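Side-chain contacts in putative Acetyltransferase (Pyrococcus horikoshii, PDB 3DDD), which binds coenzyme A and, as a member of the GNAT family, probably transfers an acyl group from it to an acceptor: residues V146-M151 against D247-I252; R196-E201 against F232-R237. One frame throughout, in Å; residues are numbered along the deposited sequence.

Contact 1. Residues V146-M151 against D247-I252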
ATOM      1  N   VAL A 146       7.258   8.956   2.378  1.00 33.86           N
ATOM      2  CA  VAL A 146       7.330  10.039   1.368  1.00 32.57           C
ATOM      3  C   VAL A 146       7.526   9.503  -0.053  1.00 33.39           C
ATOM      4  O   VAL A 146       8.477   8.773  -0.333  1.00 37.36           O
ATOM      5  CB  VAL A 146       8.427  11.047   1.726  1.00 32.27           C
ATOM      6  CG1 VAL A 146       8.448  12.205   0.758  1.00 26.87           C
ATOM      7  CG2 VAL A 146       8.197  11.567   3.145  1.00 32.17           C
ATOM      8  N   ARG A 147       6.603   9.870  -0.936  0.50 33.28           N
ATOM      9  CA  ARG A 147       6.574   9.420  -2.324  0.50 32.83           C
ATOM     10  C   ARG A 147       7.416  10.388  -3.165  0.50 34.13           C
ATOM     11  O   ARG A 147       7.133  11.592  -3.197  0.50 32.41           O
ATOM     12  CB  ARG A 147       5.111   9.375  -2.810  0.50 32.65           C
ATOM     13  CG  ARG A 147       4.853   8.763  -4.209  0.50 34.84           C
ATOM     14  CD  ARG A 147       3.333   8.797  -4.571  0.50 33.34           C
ATOM     15  NE  ARG A 147       2.604   7.532  -4.345  0.50 41.46           N
ATOM     16  CZ  ARG A 147       1.301   7.422  -4.031  0.50 41.94           C
ATOM     17  NH1 ARG A 147       0.517   8.502  -3.860  0.50 38.67           N
ATOM     18  NH2 ARG A 147       0.774   6.210  -3.859  0.50 24.37           N
ATOM     19  N   TYR A 148       8.462   9.857  -3.809  1.00 34.22           N
ATOM     20  CA  TYR A 148       9.379  10.636  -4.640  1.00 33.28           C
ATOM     21  C   TYR A 148       9.302  10.130  -6.049  1.00 33.28           C
ATOM     22  O   TYR A 148       9.150   8.938  -6.258  1.00 32.04           O
ATOM     23  CB  TYR A 148      10.832  10.498  -4.158  1.00 33.01           C
ATOM     24  CG  TYR A 148      11.123  11.337  -2.934  1.00 29.65           C
ATOM     25  CD1 TYR A 148      11.347  12.702  -3.046  1.00 34.52           C
ATOM     26  CD2 TYR A 148      11.145  10.770  -1.662  1.00 30.75           C
ATOM     27  CE1 TYR A 148      11.619  13.481  -1.940  1.00 34.09           C
ATOM     28  CE2 TYR A 148      11.422  11.536  -0.544  1.00 37.81           C
ATOM     29  CZ  TYR A 148      11.656  12.892  -0.690  1.00 37.67           C
ATOM     30  OH  TYR A 148      11.907  13.655   0.419  1.00 39.14           O
ATOM     31  N   GLU A 149       9.410  11.042  -7.012  1.00 31.56           N
ATOM     32  CA  GLU A 149       9.520  10.672  -8.403  1.00 32.77           C
ATOM     33  C   GLU A 149      10.976  10.905  -8.772  1.00 33.48           C
ATOM     34  O   GLU A 149      11.540  11.946  -8.440  1.00 34.80           O
ATOM     35  CB  GLU A 149       8.611  11.524  -9.297  1.00 31.18           C
ATOM     36  CG  GLU A 149       8.530  11.022 -10.700  1.00 32.51           C
ATOM     37  CD  GLU A 149       7.789  11.963 -11.651  1.00 30.03           C
ATOM     38  OE1 GLU A 149       6.782  12.574 -11.261  1.00 36.81           O
ATOM     39  OE2 GLU A 149       8.232  12.096 -12.797  1.00 38.70           O
ATOM     40  N   LEU A 150      11.556   9.935  -9.470  1.00 30.83           N
ATOM     41  CA  LEU A 150      12.969   9.901  -9.804  1.00 30.77           C
ATOM     42  C   LEU A 150      13.063  10.454 -11.231  1.00 29.48           C
ATOM     43  O   LEU A 150      12.428   9.927 -12.131  1.00 29.45           O
ATOM     44  CB  LEU A 150      13.484   8.442  -9.747  1.00 31.52           C
ATOM     45  CG  LEU A 150      13.270   7.596  -8.476  1.00 30.44           C
ATOM     46  CD1 LEU A 150      13.766   6.147  -8.632  1.00 23.84           C
ATOM     47  CD2 LEU A 150      13.901   8.242  -7.264  1.00 28.35           C
HETATM   48  N   MSE A 151      13.785  11.549 -11.410  1.00 26.76           N
HETATM   49  CA  MSE A 151      13.653  12.354 -12.626  1.00 28.84           C
HETATM   50  C   MSE A 151      14.716  12.059 -13.669  1.00 30.62           C
HETATM   51  O   MSE A 151      14.404  12.050 -14.847  1.00 34.60           O
HETATM   52  CB  MSE A 151      13.685  13.851 -12.305  1.00 25.72           C
HETATM   53  CG  MSE A 151      12.584  14.351 -11.338  1.00 29.46           C
HETATM   54 SE   MSE A 151      10.790  13.685 -11.696  0.75 27.85          SE
HETATM   55  CE  MSE A 151      10.535  14.560 -13.433  1.00 16.68           C
ATOM     56  N   ASP A 247      19.486   6.630   5.268  1.00 44.16           N
ATOM     57  CA  ASP A 247      20.209   6.351   4.033  1.00 42.94           C
ATOM     58  C   ASP A 247      19.350   6.399   2.780  1.00 42.54           C
ATOM     59  O   ASP A 247      19.873   6.599   1.696  1.00 42.04           O
ATOM     60  CB  ASP A 247      20.898   4.988   4.091  1.00 44.80           C
ATOM     61  CG  ASP A 247      22.068   4.952   5.062  1.00 43.58           C
ATOM     62  OD1 ASP A 247      22.690   6.003   5.358  1.00 43.93           O
ATOM     63  OD2 ASP A 247      22.367   3.844   5.531  1.00 50.71           O
ATOM     64  N   ALA A 248      18.044   6.192   2.922  1.00 41.95           N
ATOM     65  CA  ALA A 248      17.142   6.162   1.769  1.00 40.09           C
ATOM     66  C   ALA A 248      17.003   7.533   1.087  1.00 37.83           C
ATOM     67  O   ALA A 248      17.037   7.606  -0.120  1.00 37.92           O
ATOM     68  CB  ALA A 248      15.737   5.571   2.157  1.00 37.35           C
ATOM     69  N   LEU A 249      16.854   8.602   1.859  1.00 38.51           N
ATOM     70  CA  LEU A 249      16.795   9.963   1.319  1.00 40.54           C
ATOM     71  C   LEU A 249      18.065  10.371   0.598  1.00 40.21           C
ATOM     72  O   LEU A 249      18.004  11.075  -0.397  1.00 38.11           O
ATOM     73  CB  LEU A 249      16.556  10.988   2.441  1.00 43.51           C
ATOM     74  CG  LEU A 249      15.312  10.930   3.371  1.00 55.50           C
ATOM     75  CD1 LEU A 249      14.149  10.145   2.730  1.00 63.26           C
ATOM     76  CD2 LEU A 249      15.617  10.399   4.787  1.00 52.29           C
ATOM     77  N   GLU A 250      19.219   9.955   1.125  1.00 40.89           N
ATOM     78  CA  GLU A 250      20.511  10.250   0.491  1.00 40.32           C
ATOM     79  C   GLU A 250      20.688   9.444  -0.787  1.00 39.43           C
ATOM     80  O   GLU A 250      21.243   9.929  -1.741  1.00 40.33           O
ATOM     81  CB  GLU A 250      21.665   9.938   1.451  1.00 40.24           C
ATOM     82  CG  GLU A 250      23.057  10.353   0.947  1.00 45.87           C
ATOM     83  CD  GLU A 250      23.224  11.881   0.765  1.00 58.91           C
ATOM     84  OE1 GLU A 250      22.470  12.677   1.396  1.00 56.86           O
ATOM     85  OE2 GLU A 250      24.129  12.272  -0.011  1.00 61.43           O
ATOM     86  N   LEU A 251      20.217   8.202  -0.769  1.00 40.47           N
ATOM     87  CA  LEU A 251      20.324   7.269  -1.887  1.00 41.12           C
ATOM     88  C   LEU A 251      19.678   7.846  -3.140  1.00 39.22           C
ATOM     89  O   LEU A 251      20.240   7.808  -4.229  1.00 41.86           O
ATOM     90  CB  LEU A 251      19.617   5.937  -1.511  1.00 41.37           C
ATOM     91  CG  LEU A 251      19.568   4.813  -2.570  1.00 45.16           C
ATOM     92  CD1 LEU A 251      20.814   3.949  -2.519  1.00 43.68           C
ATOM     93  CD2 LEU A 251      18.303   3.947  -2.412  1.00 41.13           C
ATOM     94  N   ILE A 252      18.474   8.377  -3.003  0.50 35.74           N
ATOM     95  CA  ILE A 252      17.706   8.778  -4.188  0.50 32.69           C
ATOM     96  C   ILE A 252      18.149  10.111  -4.788  0.50 34.57           C
ATOM     97  O   ILE A 252      17.778  10.430  -5.914  0.50 33.79           O
ATOM     98  CB  ILE A 252      16.190   8.757  -3.921  0.50 31.32           C
ATOM     99  CG1 ILE A 252      15.795   9.762  -2.829  0.50 28.82           C
ATOM    100  CG2 ILE A 252      15.776   7.336  -3.538  0.50 27.52           C
ATOM    101  CD1 ILE A 252      14.345  10.201  -2.919  0.50 24.34           C
TER

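Contact 2. Residues R196-E201 against F232-R237. With EDO (1,2-ethanediol), chain D.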
ATOM      1  N   ARG A 196       8.702  -7.344 -11.657  1.00 36.43           N
ATOM      2  CA  ARG A 196      10.011  -7.960 -11.800  1.00 36.69           C
ATOM      3  C   ARG A 196      10.728  -7.934 -10.474  1.00 34.57           C
ATOM      4  O   ARG A 196      10.794  -6.888  -9.855  1.00 32.87           O
ATOM      5  CB  ARG A 196      10.841  -7.173 -12.777  1.00 37.59           C
ATOM      6  CG  ARG A 196      10.227  -7.030 -14.205  1.00 43.16           C
ATOM      7  CD  ARG A 196      10.971  -5.873 -14.912  1.00 46.21           C
ATOM      8  NE  ARG A 196      10.657  -5.674 -16.326  1.00 48.16           N
ATOM      9  CZ  ARG A 196      11.131  -6.421 -17.305  1.00 44.96           C
ATOM     10  NH1 ARG A 196      11.927  -7.452 -17.046  1.00 49.69           N
ATOM     11  NH2 ARG A 196      10.793  -6.135 -18.544  1.00 54.36           N
ATOM     12  N   LEU A 197      11.294  -9.072 -10.056  1.00 32.87           N
ATOM     13  CA  LEU A 197      12.038  -9.133  -8.811  1.00 32.35           C
ATOM     14  C   LEU A 197      13.549  -9.026  -9.113  1.00 32.77           C
ATOM     15  O   LEU A 197      14.159  -9.906  -9.737  1.00 30.82           O
ATOM     16  CB  LEU A 197      11.668 -10.397  -8.035  1.00 31.09           C
ATOM     17  CG  LEU A 197      12.391 -10.663  -6.712  1.00 35.73           C
ATOM     18  CD1 LEU A 197      12.015  -9.648  -5.636  1.00 31.73           C
ATOM     19  CD2 LEU A 197      12.119 -12.082  -6.272  1.00 29.74           C
ATOM     20  N   LEU A 198      14.146  -7.926  -8.673  1.00 33.84           N
ATOM     21  CA  LEU A 198      15.557  -7.673  -8.922  1.00 33.60           C
ATOM     22  C   LEU A 198      16.308  -7.966  -7.644  1.00 33.50           C
ATOM     23  O   LEU A 198      15.872  -7.563  -6.588  1.00 35.50           O
ATOM     24  CB  LEU A 198      15.776  -6.228  -9.356  1.00 32.77           C
ATOM     25  CG  LEU A 198      14.993  -5.742 -10.580  1.00 34.67           C
ATOM     26  CD1 LEU A 198      15.336  -4.270 -10.852  1.00 32.00           C
ATOM     27  CD2 LEU A 198      15.274  -6.603 -11.822  1.00 37.37           C
ATOM     28  N   CYS A 199      17.428  -8.675  -7.755  1.00 32.46           N
ATOM     29  CA  CYS A 199      18.185  -9.143  -6.625  1.00 34.11           C
ATOM     30  C   CYS A 199      19.655  -8.814  -6.830  1.00 35.27           C
ATOM     31  O   CYS A 199      20.177  -8.963  -7.934  1.00 34.48           O
ATOM     32  CB  CYS A 199      18.025 -10.666  -6.498  1.00 37.84           C
ATOM     33  SG  CYS A 199      16.309 -11.270  -6.135  1.00 37.21           S
ATOM     34  N   ALA A 200      20.317  -8.375  -5.762  1.00 34.67           N
ATOM     35  CA  ALA A 200      21.741  -8.057  -5.795  1.00 35.59           C
ATOM     36  C   ALA A 200      22.394  -8.952  -4.790  1.00 40.05           C
ATOM     37  O   ALA A 200      21.971  -8.975  -3.641  1.00 40.72           O
ATOM     38  CB  ALA A 200      21.986  -6.635  -5.410  1.00 32.95           C
ATOM     39  N   GLU A 201      23.421  -9.688  -5.219  1.00 46.14           N
ATOM     40  CA  GLU A 201      24.208 -10.503  -4.304  1.00 50.00           C
ATOM     41  C   GLU A 201      23.150 -11.375  -3.599  1.00 48.97           C
ATOM     42  O   GLU A 201      22.166 -11.814  -4.271  1.00 51.09           O
ATOM     43  CB  GLU A 201      25.061  -9.550  -3.423  1.00 48.82           C
ATOM     44  CG  GLU A 201      26.141  -8.839  -4.310  1.00 56.34           C
ATOM     45  CD  GLU A 201      26.577  -7.410  -3.896  1.00 56.49           C
ATOM     46  OE1 GLU A 201      26.832  -7.172  -2.691  1.00 64.32           O
ATOM     47  OE2 GLU A 201      26.698  -6.534  -4.807  1.00 56.73           O
ATOM     48  N   PHE A 232      15.545   1.669 -12.391  1.00 35.16           N
ATOM     49  CA  PHE A 232      15.283   2.854 -13.214  1.00 34.36           C
ATOM     50  C   PHE A 232      15.409   2.480 -14.698  1.00 36.14           C
ATOM     51  O   PHE A 232      14.636   2.911 -15.547  1.00 36.80           O
ATOM     52  CB  PHE A 232      16.251   3.991 -12.848  1.00 33.75           C
ATOM     53  CG  PHE A 232      15.898   5.308 -13.487  1.00 32.65           C
ATOM     54  CD1 PHE A 232      16.231   5.563 -14.817  1.00 32.63           C
ATOM     55  CD2 PHE A 232      15.222   6.282 -12.763  1.00 31.44           C
ATOM     56  CE1 PHE A 232      15.846   6.759 -15.430  1.00 30.89           C
ATOM     57  CE2 PHE A 232      14.877   7.486 -13.336  1.00 31.60           C
ATOM     58  CZ  PHE A 232      15.181   7.732 -14.681  1.00 32.99           C
ATOM     59  N   GLN A 233      16.404   1.670 -14.995  1.00 34.60           N
ATOM     60  CA  GLN A 233      16.629   1.174 -16.320  1.00 37.92           C
ATOM     61  C   GLN A 233      15.439   0.352 -16.803  1.00 38.08           C
ATOM     62  O   GLN A 233      15.093   0.399 -17.977  1.00 37.58           O
ATOM     63  CB  GLN A 233      17.902   0.326 -16.289  1.00 39.88           C
ATOM     64  CG  GLN A 233      18.292  -0.294 -17.596  1.00 42.78           C
ATOM     65  CD  GLN A 233      19.446  -1.231 -17.437  1.00 44.71           C
ATOM     66  OE1 GLN A 233      20.296  -1.047 -16.542  1.00 49.87           O
ATOM     67  NE2 GLN A 233      19.502  -2.253 -18.302  1.00 48.34           N
ATOM     68  N   LEU A 234      14.794  -0.377 -15.889  1.00 37.18           N
ATOM     69  CA  LEU A 234      13.607  -1.155 -16.216  1.00 35.65           C
ATOM     70  C   LEU A 234      12.274  -0.390 -16.029  1.00 36.01           C
ATOM     71  O   LEU A 234      11.200  -0.985 -15.989  1.00 35.51           O
ATOM     72  CB  LEU A 234      13.623  -2.459 -15.437  1.00 36.96           C
ATOM     73  CG  LEU A 234      14.822  -3.399 -15.665  1.00 39.50           C
ATOM     74  CD1 LEU A 234      14.686  -4.653 -14.824  1.00 45.17           C
ATOM     75  CD2 LEU A 234      14.956  -3.772 -17.095  1.00 36.66           C
ATOM     76  N   GLY A 235      12.353   0.935 -15.926  1.00 36.03           N
ATOM     77  CA  GLY A 235      11.182   1.815 -15.987  1.00 34.15           C
ATOM     78  C   GLY A 235      10.655   2.360 -14.683  1.00 33.39           C
ATOM     79  O   GLY A 235       9.637   3.029 -14.709  1.00 33.28           O
ATOM     80  N   ALA A 236      11.304   2.037 -13.551  1.00 34.35           N
ATOM     81  CA  ALA A 236      10.933   2.553 -12.217  1.00 32.96           C
ATOM     82  C   ALA A 236      11.187   4.046 -12.156  1.00 31.60           C
ATOM     83  O   ALA A 236      12.259   4.511 -12.490  1.00 32.17           O
ATOM     84  CB  ALA A 236      11.716   1.836 -11.108  1.00 32.37           C
ATOM     85  N   ARG A 237      10.164   4.793 -11.753  1.00 30.14           N
ATOM     86  CA  ARG A 237      10.199   6.230 -11.665  1.00 28.60           C
ATOM     87  C   ARG A 237       9.696   6.734 -10.302  1.00 30.16           C
ATOM     88  O   ARG A 237       9.732   7.920 -10.052  1.00 31.93           O
ATOM     89  CB  ARG A 237       9.328   6.822 -12.792  1.00 26.56           C
ATOM     90  CG  ARG A 237       9.873   6.558 -14.207  1.00 26.79           C
ATOM     91  CD  ARG A 237      11.250   7.206 -14.431  1.00 26.02           C
ATOM     92  NE  ARG A 237      11.785   6.986 -15.783  1.00 26.53           N
ATOM     93  CZ  ARG A 237      12.460   5.906 -16.185  1.00 24.93           C
ATOM     94  NH1 ARG A 237      12.692   4.872 -15.386  1.00 23.82           N
ATOM     95  NH2 ARG A 237      12.853   5.828 -17.431  1.00 30.05           N
TER
HETATM   96  C1  EDO D 302       6.550  -4.383 -14.777  1.00 58.33           C
HETATM   97  O1  EDO D 302       5.141  -4.364 -14.621  1.00 42.78           O
HETATM   98  C2  EDO D 302       6.860  -3.363 -15.865  1.00 62.77           C
HETATM   99  O2  EDO D 302       8.269  -3.376 -16.099  1.00 66.19           O

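Contact 1. Residues V146-M151 against D247-I252
Ile252, on helix 246-252, pushes its side chain into the hollow between Tyr148, which points toward the helix from strand 140-149, and Leu150 just past the strand, whose branched end swings in. The leading bump is Ile252 CD1. In the conformer described, one of two modelled, it sits over a face of the Tyr148 ring, 3.7 Å from the centroid of that ring and 25° off the normal, a CH-pi contact. The methyl lies off-centre, toward the root of the ring, with Tyr148 CG 3.4 Å from Ile252 CD1. Ile252 CG1 stands between the backbone N and the carbonyl carbon (chi1 63°), which turns CD1 toward the strand, and the two side chains cross at about a right angle. The other wall of the hollow is Leu150, whose CD2 meets Ile252 at the branch point: Leu150 CD2 to Ile252 CB is 4.1 Å. One turn back on the helix, Leu249 supplies a second, lighter bump, its CD1 4.5 Å from Tyr148 CE2 and oblique to the ring. No hydrogen bond joins the two segments; the contact between them is apolar packing that buries 183 Å² in all. With an alanine at Tyr148 the ring face is gone, and Ile252 CD1 and Leu249 would probably border a gap beside the strand. Pro257 touches both Tyr148 and Ile252, while Ile241 of strand 238-242 touches both Leu249 and Ile252. Strand 140-149 runs between strands 238-242 and 258-267, antiparallel to both. This is helix-on-sheet packing consistent with the β5-α4 unit of a GNAT fold, strand 238-242 and helix 246-252, with strand 140-149, which follows the coenzyme A-binding part, paired beside it.

Contact 2. Residues R196-E201 against F232-R237
Leu234 reaches across to strand 196-200 with one methyl, CD1, which meets both Leu198 and the aliphatic part of Arg196. The Leu198 side is the tight one: Leu198 CD2 to Leu234 CD1 is 3.6 Å, and Leu198 is buried, with Val161 and Val208 also against it. Toward Arg196 the fit is slacker, Arg196 CD lying 3.9 Å from Leu234 CD1 with the two side chains at about a right angle. Arg196 stays extended from CG to NE, which carries its guanidinium past the leucine, where the residue is partly exposed. There NH1 forms a salt bridge with Glu163, and NE makes a weak hydrogen bond of 3.3 Å to O2 of an ethanediol, probably from the crystallisation liquor, at the guanidinium edge. Leu234 is the first residue to leave the helical conformation of helix 221-233, which ends in a Schellman motif with Gly235, at positive phi, as the C-prime residue; Gly235 N bonds to Phe232 O at 3.0 Å, and Ala236 N to Ala231 O. Arg237 folds back on this helix end. Its NH1 lies above the centre of the Phe232 ring and donates to Phe232 O (2.8 Å) in the carbonyl plane, on a lone pair. The same NH1 reaches Ala236 O at 3.0 Å from above that carbonyl's plane.

In the fold
From the N terminus the chain first builds the GNAT region that holds coenzyme A, then runs out along strand 140-149 to the first segment of contact 1. It goes on through strand 161-164 and two helices to strand 196-200, where contact 2 begins. Thirty residues later, past a strand hairpin and helix 221-233, residues 232-237 close that inner loop. Strand 238-242 and helix 246-252 follow, and contact 1 closes the outer loop, with contact 2 nested inside it. The two contacts meet at a probable hydrogen bond, Leu150 N to Arg237 O, 2.8 Å. Contact 1 ties strand 140-149 to helix 246-252; contact 2 joins strand 196-200 to the end of helix 221-233.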